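Local coordinates for structural protein ORF273 (Acidianus two-tailed virus, PDB 4ART) that is a thermo- and acid-stable structural protein of the virion, with a new fold and no assigned molecular role, at residues F99-F104 with Y220-N225; Y139-V144 with V157-I162. All blocks are in the same frame, centred on the assembly; numbering follows the deposited sequence.

Contact 1 (F99-F104 with Y220-N225)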
ATOM      1  N   PHE A  99       3.875 -16.367   0.808  1.00 49.66           N
ATOM      2  CA  PHE A  99       5.023 -16.494   1.707  1.00 47.77           C
ATOM      3  C   PHE A  99       6.122 -15.471   1.502  1.00 51.88           C
ATOM      4  O   PHE A  99       6.711 -15.001   2.471  1.00 51.16           O
ATOM      5  CB  PHE A  99       5.602 -17.909   1.707  1.00 50.20           C
ATOM      6  CG  PHE A  99       6.402 -18.176   2.966  1.00 49.98           C
ATOM      7  CD1 PHE A  99       5.764 -18.361   4.188  1.00 50.60           C
ATOM      8  CD2 PHE A  99       7.789 -18.224   2.932  1.00 53.31           C
ATOM      9  CE1 PHE A  99       6.497 -18.590   5.353  1.00 52.09           C
ATOM     10  CE2 PHE A  99       8.522 -18.482   4.095  1.00 53.59           C
ATOM     11  CZ  PHE A  99       7.871 -18.645   5.300  1.00 50.65           C
ATOM     12  N   ASP A 100       6.406 -15.141   0.248  1.00 49.89           N
ATOM     13  CA  ASP A 100       7.433 -14.174  -0.119  1.00 49.04           C
ATOM     14  C   ASP A 100       7.067 -12.780   0.380  1.00 49.77           C
ATOM     15  O   ASP A 100       7.935 -12.053   0.865  1.00 48.69           O
ATOM     16  CB  ASP A 100       7.641 -14.182  -1.638  1.00 53.59           C
ATOM     17  CG  ASP A 100       8.114 -15.516  -2.199  1.00 62.85           C
ATOM     18  OD1 ASP A 100       9.145 -16.053  -1.696  1.00 62.35           O
ATOM     19  OD2 ASP A 100       7.456 -16.032  -3.131  1.00 66.23           O
ATOM     20  N   GLU A 101       5.772 -12.426   0.282  1.00 44.38           N
ATOM     21  CA  GLU A 101       5.211 -11.144   0.711  1.00 41.38           C
ATOM     22  C   GLU A 101       5.220 -11.069   2.226  1.00 41.13           C
ATOM     23  O   GLU A 101       5.556 -10.024   2.781  1.00 38.93           O
ATOM     24  CB  GLU A 101       3.788 -10.977   0.171  1.00 44.10           C
ATOM     25  CG  GLU A 101       3.312  -9.538   0.237  1.00 58.57           C
ATOM     26  CD  GLU A 101       1.993  -9.264  -0.455  1.00 87.51           C
ATOM     27  OE1 GLU A 101       1.759  -9.834  -1.547  1.00 98.98           O
ATOM     28  OE2 GLU A 101       1.199  -8.461   0.088  1.00 80.12           O
ATOM     29  N   PHE A 102       4.865 -12.180   2.893  1.00 37.03           N
ATOM     30  CA  PHE A 102       4.915 -12.320   4.347  1.00 35.55           C
ATOM     31  C   PHE A 102       6.333 -12.010   4.847  1.00 37.15           C
ATOM     32  O   PHE A 102       6.499 -11.159   5.711  1.00 33.32           O
ATOM     33  CB  PHE A 102       4.501 -13.758   4.757  1.00 37.68           C
ATOM     34  CG  PHE A 102       4.651 -14.105   6.220  1.00 37.47           C
ATOM     35  CD1 PHE A 102       3.893 -13.453   7.190  1.00 38.81           C
ATOM     36  CD2 PHE A 102       5.483 -15.138   6.621  1.00 39.43           C
ATOM     37  CE1 PHE A 102       4.013 -13.791   8.539  1.00 39.04           C
ATOM     38  CE2 PHE A 102       5.597 -15.478   7.976  1.00 41.56           C
ATOM     39  CZ  PHE A 102       4.859 -14.806   8.921  1.00 38.06           C
ATOM     40  N   LEU A 103       7.350 -12.651   4.259  1.00 36.46           N
ATOM     41  CA  LEU A 103       8.757 -12.432   4.648  1.00 35.36           C
ATOM     42  C   LEU A 103       9.197 -11.006   4.366  1.00 40.23           C
ATOM     43  O   LEU A 103       9.856 -10.385   5.199  1.00 39.86           O
ATOM     44  CB  LEU A 103       9.674 -13.438   3.943  1.00 36.71           C
ATOM     45  CG  LEU A 103       9.486 -14.909   4.298  1.00 41.33           C
ATOM     46  CD1 LEU A 103      10.483 -15.746   3.530  1.00 45.97           C
ATOM     47  CD2 LEU A 103       9.602 -15.160   5.814  1.00 38.58           C
ATOM     48  N   PHE A 104       8.759 -10.455   3.229  1.00 39.39           N
ATOM     49  CA  PHE A 104       9.080  -9.074   2.885  1.00 39.10           C
ATOM     50  C   PHE A 104       8.452  -8.077   3.881  1.00 42.72           C
ATOM     51  O   PHE A 104       9.113  -7.140   4.322  1.00 41.60           O
ATOM     52  CB  PHE A 104       8.708  -8.766   1.429  1.00 41.97           C
ATOM     53  CG  PHE A 104       8.976  -7.344   1.056  1.00 42.23           C
ATOM     54  CD1 PHE A 104      10.271  -6.924   0.751  1.00 44.85           C
ATOM     55  CD2 PHE A 104       7.948  -6.415   1.030  1.00 41.58           C
ATOM     56  CE1 PHE A 104      10.537  -5.587   0.465  1.00 45.20           C
ATOM     57  CE2 PHE A 104       8.211  -5.087   0.697  1.00 44.68           C
ATOM     58  CZ  PHE A 104       9.506  -4.682   0.409  1.00 41.89           C
ATOM     59  N   TYR A 220      12.446  -6.410  -6.193  1.00 25.07           N
ATOM     60  CA  TYR A 220      13.274  -7.611  -6.087  1.00 25.29           C
ATOM     61  C   TYR A 220      12.529  -8.781  -5.382  1.00 31.02           C
ATOM     62  O   TYR A 220      12.522  -9.885  -5.899  1.00 31.11           O
ATOM     63  CB  TYR A 220      14.636  -7.261  -5.379  1.00 24.79           C
ATOM     64  CG  TYR A 220      15.536  -8.453  -5.150  1.00 29.48           C
ATOM     65  CD1 TYR A 220      15.908  -9.284  -6.203  1.00 31.94           C
ATOM     66  CD2 TYR A 220      16.012  -8.756  -3.881  1.00 30.23           C
ATOM     67  CE1 TYR A 220      16.717 -10.405  -5.989  1.00 32.73           C
ATOM     68  CE2 TYR A 220      16.801  -9.884  -3.652  1.00 33.32           C
ATOM     69  CZ  TYR A 220      17.158 -10.701  -4.711  1.00 40.96           C
ATOM     70  OH  TYR A 220      17.984 -11.775  -4.485  1.00 45.51           O
ATOM     71  N   TYR A 221      11.888  -8.552  -4.251  1.00 28.86           N
ATOM     72  CA  TYR A 221      11.297  -9.674  -3.518  1.00 29.46           C
ATOM     73  C   TYR A 221       9.907 -10.030  -3.849  1.00 36.10           C
ATOM     74  O   TYR A 221       9.575 -11.218  -3.838  1.00 38.27           O
ATOM     75  CB  TYR A 221      11.359  -9.419  -2.012  1.00 29.45           C
ATOM     76  CG  TYR A 221      12.754  -9.452  -1.456  1.00 28.60           C
ATOM     77  CD1 TYR A 221      13.452 -10.655  -1.340  1.00 30.64           C
ATOM     78  CD2 TYR A 221      13.362  -8.293  -0.977  1.00 28.26           C
ATOM     79  CE1 TYR A 221      14.728 -10.699  -0.781  1.00 30.63           C
ATOM     80  CE2 TYR A 221      14.638  -8.328  -0.401  1.00 28.87           C
ATOM     81  CZ  TYR A 221      15.318  -9.533  -0.309  1.00 34.92           C
ATOM     82  OH  TYR A 221      16.581  -9.584   0.259  1.00 31.95           O
ATOM     83  N   VAL A 222       9.065  -9.022  -4.071  1.00 31.80           N
ATOM     84  CA  VAL A 222       7.642  -9.250  -4.316  1.00 32.84           C
ATOM     85  C   VAL A 222       7.323  -9.336  -5.817  1.00 37.83           C
ATOM     86  O   VAL A 222       6.540 -10.209  -6.231  1.00 36.48           O
ATOM     87  CB  VAL A 222       6.748  -8.231  -3.521  1.00 35.43           C
ATOM     88  CG1 VAL A 222       5.254  -8.506  -3.728  1.00 35.25           C
ATOM     89  CG2 VAL A 222       7.091  -8.270  -2.033  1.00 33.70           C
ATOM     90  N   ASP A 223       7.954  -8.467  -6.638  1.00 36.05           N
ATOM     91  CA  ASP A 223       7.768  -8.552  -8.093  1.00 36.51           C
ATOM     92  C   ASP A 223       8.686  -9.620  -8.693  1.00 40.56           C
ATOM     93  O   ASP A 223       8.566  -9.905  -9.888  1.00 41.59           O
ATOM     94  CB  ASP A 223       7.918  -7.191  -8.805  1.00 37.02           C
ATOM     95  CG  ASP A 223       6.820  -6.197  -8.453  1.00 41.59           C
ATOM     96  OD1 ASP A 223       5.626  -6.584  -8.503  1.00 44.53           O
ATOM     97  OD2 ASP A 223       7.151  -5.025  -8.149  1.00 37.61           O
ATOM     98  N   HIS A 224       9.580 -10.226  -7.864  1.00 36.09           N
ATOM     99  CA  HIS A 224      10.497 -11.292  -8.269  1.00 38.60           C
ATOM    100  C   HIS A 224      11.374 -10.933  -9.474  1.00 39.37           C
ATOM    101  O   HIS A 224      11.587 -11.751 -10.375  1.00 37.79           O
ATOM    102  CB  HIS A 224       9.750 -12.637  -8.486  1.00 41.84           C
ATOM    103  CG  HIS A 224       9.070 -13.142  -7.264  1.00 46.02           C
ATOM    104  ND1 HIS A 224       7.696 -12.992  -7.105  1.00 48.04           N
ATOM    105  CD2 HIS A 224       9.593 -13.656  -6.122  1.00 47.37           C
ATOM    106  CE1 HIS A 224       7.422 -13.471  -5.899  1.00 47.26           C
ATOM    107  NE2 HIS A 224       8.532 -13.885  -5.273  1.00 47.21           N
ATOM    108  N   ASN A 225      11.864  -9.694  -9.488  1.00 34.14           N
ATOM    109  CA  ASN A 225      12.701  -9.236 -10.578  1.00 33.05           C
ATOM    110  C   ASN A 225      14.123  -9.224 -10.077  1.00 33.40           C
ATOM    111  O   ASN A 225      14.462  -8.381  -9.252  1.00 29.06           O
ATOM    112  CB  ASN A 225      12.244  -7.844 -11.068  1.00 32.45           C
ATOM    113  CG  ASN A 225      12.927  -7.478 -12.359  1.00 40.81           C
ATOM    114  OD1 ASN A 225      14.148  -7.529 -12.470  1.00 35.05           O
ATOM    115  ND2 ASN A 225      12.162  -7.197 -13.384  1.00 31.50           N
TER

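Contact 2 (Y139-V144 with V157-I162)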
ATOM      1  N   TYR A 139       5.644   2.939  21.110  1.00 29.01           N
ATOM      2  CA  TYR A 139       5.878   1.913  20.104  1.00 25.76           C
ATOM      3  C   TYR A 139       4.927   1.845  18.957  1.00 29.13           C
ATOM      4  O   TYR A 139       3.730   2.103  19.091  1.00 26.70           O
ATOM      5  CB  TYR A 139       5.925   0.526  20.768  1.00 27.07           C
ATOM      6  CG  TYR A 139       7.059   0.339  21.760  1.00 28.25           C
ATOM      7  CD1 TYR A 139       8.337   0.016  21.331  1.00 29.66           C
ATOM      8  CD2 TYR A 139       6.829   0.411  23.134  1.00 29.62           C
ATOM      9  CE1 TYR A 139       9.373  -0.202  22.242  1.00 31.17           C
ATOM     10  CE2 TYR A 139       7.858   0.206  24.057  1.00 30.36           C
ATOM     11  CZ  TYR A 139       9.134  -0.096  23.605  1.00 37.44           C
ATOM     12  OH  TYR A 139      10.177  -0.295  24.488  1.00 40.76           O
ATOM     13  N   TYR A 140       5.486   1.468  17.807  1.00 27.43           N
ATOM     14  CA  TYR A 140       4.728   1.164  16.617  1.00 28.76           C
ATOM     15  C   TYR A 140       4.903  -0.340  16.397  1.00 31.14           C
ATOM     16  O   TYR A 140       6.029  -0.834  16.354  1.00 30.86           O
ATOM     17  CB  TYR A 140       5.173   1.977  15.378  1.00 32.21           C
ATOM     18  CG  TYR A 140       4.567   1.405  14.104  1.00 38.00           C
ATOM     19  CD1 TYR A 140       3.271   1.709  13.730  1.00 41.18           C
ATOM     20  CD2 TYR A 140       5.259   0.467  13.337  1.00 40.49           C
ATOM     21  CE1 TYR A 140       2.685   1.123  12.602  1.00 43.79           C
ATOM     22  CE2 TYR A 140       4.679  -0.143  12.230  1.00 41.99           C
ATOM     23  CZ  TYR A 140       3.400   0.198  11.853  1.00 52.30           C
ATOM     24  OH  TYR A 140       2.900  -0.392  10.714  1.00 57.75           O
ATOM     25  N   ILE A 141       3.783  -1.065  16.289  1.00 27.17           N
ATOM     26  CA  ILE A 141       3.837  -2.528  16.128  1.00 26.84           C
ATOM     27  C   ILE A 141       3.207  -2.951  14.806  1.00 30.55           C
ATOM     28  O   ILE A 141       2.081  -2.578  14.498  1.00 31.29           O
ATOM     29  CB  ILE A 141       3.199  -3.274  17.345  1.00 28.61           C
ATOM     30  CG1 ILE A 141       3.827  -2.814  18.672  1.00 28.44           C
ATOM     31  CG2 ILE A 141       3.271  -4.785  17.173  1.00 27.70           C
ATOM     32  CD1 ILE A 141       3.205  -3.448  19.961  1.00 26.99           C
ATOM     33  N   HIS A 142       3.947  -3.734  14.039  1.00 27.90           N
ATOM     34  CA  HIS A 142       3.466  -4.290  12.791  1.00 27.07           C
ATOM     35  C   HIS A 142       3.361  -5.780  12.962  1.00 28.66           C
ATOM     36  O   HIS A 142       4.380  -6.434  13.200  1.00 27.33           O
ATOM     37  CB  HIS A 142       4.391  -3.926  11.618  1.00 28.09           C
ATOM     38  CG  HIS A 142       3.830  -4.326  10.266  1.00 32.46           C
ATOM     39  ND1 HIS A 142       4.652  -4.494   9.185  1.00 35.16           N
ATOM     40  CD2 HIS A 142       2.542  -4.520   9.853  1.00 34.69           C
ATOM     41  CE1 HIS A 142       3.867  -4.823   8.162  1.00 34.55           C
ATOM     42  NE2 HIS A 142       2.593  -4.858   8.507  1.00 35.04           N
ATOM     43  N   ALA A 143       2.118  -6.300  12.948  1.00 25.98           N
ATOM     44  CA  ALA A 143       1.820  -7.727  13.073  1.00 27.76           C
ATOM     45  C   ALA A 143       1.447  -8.252  11.706  1.00 34.04           C
ATOM     46  O   ALA A 143       0.663  -7.623  11.014  1.00 35.30           O
ATOM     47  CB  ALA A 143       0.689  -7.963  14.060  1.00 28.99           C
ATOM     48  N   VAL A 144       2.063  -9.354  11.281  1.00 31.56           N
ATOM     49  CA  VAL A 144       1.774  -9.943   9.966  1.00 32.16           C
ATOM     50  C   VAL A 144       1.320 -11.371  10.143  1.00 36.04           C
ATOM     51  O   VAL A 144       2.020 -12.170  10.767  1.00 36.26           O
ATOM     52  CB  VAL A 144       2.949  -9.821   8.940  1.00 35.51           C
ATOM     53  CG1 VAL A 144       2.488 -10.164   7.520  1.00 34.98           C
ATOM     54  CG2 VAL A 144       3.581  -8.429   8.979  1.00 34.56           C
ATOM     55  N   VAL A 157       5.443 -10.573  14.807  1.00 25.19           N
ATOM     56  CA  VAL A 157       5.159  -9.304  15.463  1.00 23.81           C
ATOM     57  C   VAL A 157       6.493  -8.535  15.466  1.00 29.99           C
ATOM     58  O   VAL A 157       7.484  -9.036  16.012  1.00 30.02           O
ATOM     59  CB  VAL A 157       4.621  -9.509  16.907  1.00 25.62           C
ATOM     60  CG1 VAL A 157       4.290  -8.168  17.565  1.00 24.67           C
ATOM     61  CG2 VAL A 157       3.429 -10.466  16.962  1.00 24.89           C
ATOM     62  N   ASN A 158       6.499  -7.338  14.864  1.00 26.06           N
ATOM     63  CA  ASN A 158       7.658  -6.426  14.775  1.00 26.09           C
ATOM     64  C   ASN A 158       7.397  -5.177  15.596  1.00 28.56           C
ATOM     65  O   ASN A 158       6.468  -4.446  15.302  1.00 26.99           O
ATOM     66  CB  ASN A 158       7.933  -6.034  13.301  1.00 27.70           C
ATOM     67  CG  ASN A 158       8.471  -7.190  12.494  1.00 54.60           C
ATOM     68  OD1 ASN A 158       9.332  -7.912  12.931  1.00 53.61           O
ATOM     69  ND2 ASN A 158       7.756  -7.623  11.480  1.00 57.77           N
ATOM     70  N   ILE A 159       8.236  -4.925  16.608  1.00 27.15           N
ATOM     71  CA  ILE A 159       8.104  -3.786  17.503  1.00 26.54           C
ATOM     72  C   ILE A 159       9.172  -2.736  17.241  1.00 31.49           C
ATOM     73  O   ILE A 159      10.362  -2.989  17.413  1.00 28.21           O
ATOM     74  CB  ILE A 159       8.044  -4.261  18.979  1.00 29.88           C
ATOM     75  CG1 ILE A 159       6.892  -5.281  19.174  1.00 32.11           C
ATOM     76  CG2 ILE A 159       7.892  -3.074  19.886  1.00 29.14           C
ATOM     77  CD1 ILE A 159       6.993  -6.080  20.381  1.00 38.49           C
ATOM     78  N   TYR A 160       8.730  -1.527  16.884  1.00 31.40           N
ATOM     79  CA  TYR A 160       9.626  -0.399  16.590  1.00 30.19           C
ATOM     80  C   TYR A 160       9.452   0.657  17.653  1.00 32.75           C
ATOM     81  O   TYR A 160       8.330   1.001  18.001  1.00 32.02           O
ATOM     82  CB  TYR A 160       9.260   0.231  15.220  1.00 29.86           C
ATOM     83  CG  TYR A 160       9.335  -0.720  14.041  1.00 29.93           C
ATOM     84  CD1 TYR A 160       8.253  -1.525  13.699  1.00 29.03           C
ATOM     85  CD2 TYR A 160      10.508  -0.846  13.291  1.00 31.89           C
ATOM     86  CE1 TYR A 160       8.331  -2.427  12.641  1.00 29.20           C
ATOM     87  CE2 TYR A 160      10.589  -1.725  12.220  1.00 30.05           C
ATOM     88  CZ  TYR A 160       9.505  -2.524  11.906  1.00 35.31           C
ATOM     89  OH  TYR A 160       9.585  -3.362  10.826  1.00 38.02           O
ATOM     90  N   ASP A 161      10.553   1.217  18.103  1.00 31.95           N
ATOM     91  CA  ASP A 161      10.590   2.342  19.035  1.00 33.19           C
ATOM     92  C   ASP A 161      10.409   3.568  18.137  1.00 33.66           C
ATOM     93  O   ASP A 161      11.224   3.785  17.244  1.00 33.30           O
ATOM     94  CB  ASP A 161      11.958   2.403  19.761  1.00 35.43           C
ATOM     95  CG  ASP A 161      12.068   3.582  20.720  1.00 47.98           C
ATOM     96  OD1 ASP A 161      12.469   4.664  20.285  1.00 56.62           O
ATOM     97  OD2 ASP A 161      11.698   3.432  21.878  1.00 50.28           O
ATOM     98  N   ILE A 162       9.356   4.355  18.363  1.00 31.53           N
ATOM     99  CA  ILE A 162       9.023   5.515  17.527  1.00 31.40           C
ATOM    100  C   ILE A 162      10.123   6.587  17.482  1.00 33.52           C
ATOM    101  O   ILE A 162      10.435   7.063  16.401  1.00 34.16           O
ATOM    102  CB  ILE A 162       7.580   6.066  17.840  1.00 35.31           C
ATOM    103  CG1 ILE A 162       6.509   4.989  17.479  1.00 34.04           C
ATOM    104  CG2 ILE A 162       7.310   7.419  17.125  1.00 36.20           C
ATOM    105  CD1 ILE A 162       5.148   5.228  17.982  1.00 34.32           C
TER
HETATM  106  O   HOH W   1      12.462   0.539  23.261  1.00 44.58           O
HETATM  107  O   HOH W   2       7.744  -5.275  10.057  1.00 44.20           O

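Contact 1 (F99-F104 with Y220-N225)
Phe104 is the side chain round which helix 99-108 meets the end of helix 210-221. The bond from its CA to CB points toward 220-225, and CG stands anti to the backbone N (chi1 178°), beside the carbonyl carbon. CD1 of Phe104 lies 3.8 Å from CD2 of Tyr221, and CD2 of Phe104 3.7 Å from CG2 of Val222. Both side chains cross Phe104 at about a right angle and approach obliquely from the same side of its ring, Tyr221 at the CD1 end and Val222 at CG and CD2. The CG2 branch is anti to the carbonyl carbon of Val222; CG1 makes a loose van der Waals approach to OE1 of Glu101 (4.3 Å). The backbones are closest here, CA of Glu101 5.9 Å from CA of Val222. Tyr221 is backed from its own segment: CD2 of Tyr220 sits 3.6 Å above the plane of the Tyr221 ring, over its centre.

One turn before Phe104, Asp100 points toward the other segment and meets His224 tip to tip. NE2 of His224 gives a weak hydrogen bond to OD2 of Asp100 (3.2 Å, 137° at the hydrogen). The acceptor lies at the ring's edge, near its plane, while the carboxylate is turned 75° from that ring. His224 has positive phi as the first residue to leave the helical conformation, and the carbonyl O of Tyr221 lies above one face of its imidazole, offset toward the rim.

The summed buried surface is modest, 267 Å², and no touching residue is fully buried. The chemistry is thus a small apolar contact with a bent polar link beside it; the nearby carboxylate would favour a protonated imidazole, though strong acid could neutralise Asp100 and weaken that effect.

Contact 2 (Y139-V144 with V157-I162)
An antiparallel beta hairpin, formed by strands 139-146 and 154-161, supplies two neighbouring central strands of the mixed sheet. The short strand axes approach to 4.7 Å at 166°. Tyr140 with Tyr160 and His142 with Asn158 are the hydrogen-bonded pairs, each closed by two nearly straight bonds; N of Tyr160 to O of Tyr140 measures 2.8 Å, nearly along the C=O axis. Between them, Ile141 faces Ile159 in a non-hydrogen-bonded pair.

On the face carrying Tyr139, Ile141 and Ala143, the isoleucines lie side by side, CG1 of Ile141 4.0 Å from CG1 of Ile159. CG2 of Ile141 meets CG1 of Val157 at 3.6 Å, and CG2 of Ile159 approaches CD1 of Tyr139 at 3.4 Å. Helix 23-44 packs on this side through Glu28, Leu31 and Val35.

On the opposite face, Tyr140 and Tyr160 lie side by side, planes at 40°; CD1 of Tyr160 touches the edge of the Tyr140 ring. Three polar groups here have partners on the adjoining strands: Tyr140 OH bonds OE1 of Glu92, His142 NE2 OD2 of Asp94, and Asn158 OD1 NE2 of Gln248. A water joins OH of Tyr160, at 2.8 Å, to ND1 of His142, the latter bond weak.

Overall arrangement
Contact 2 belongs to the core, about 5 Å from the centre of the chain, whereas contact 1 is a surface contact about 19 Å from it. Their centres are 20 Å apart, yet the elements adjoin: CE1 of Phe102 packs on O of Val144 at 3.4 Å, and Phe102 also touches Ala156 of the second hairpin strand. Helix 99-108 therefore rests on the sheet with one side and meets 220-225 with another. Contact 2 joins two strands close in sequence through regular backbone bonds and buries 570 Å². Contact 1 joins a helix to the chain leaving helix 210-221, across 115 intervening residues, relying on side chains and burying less than half that surface.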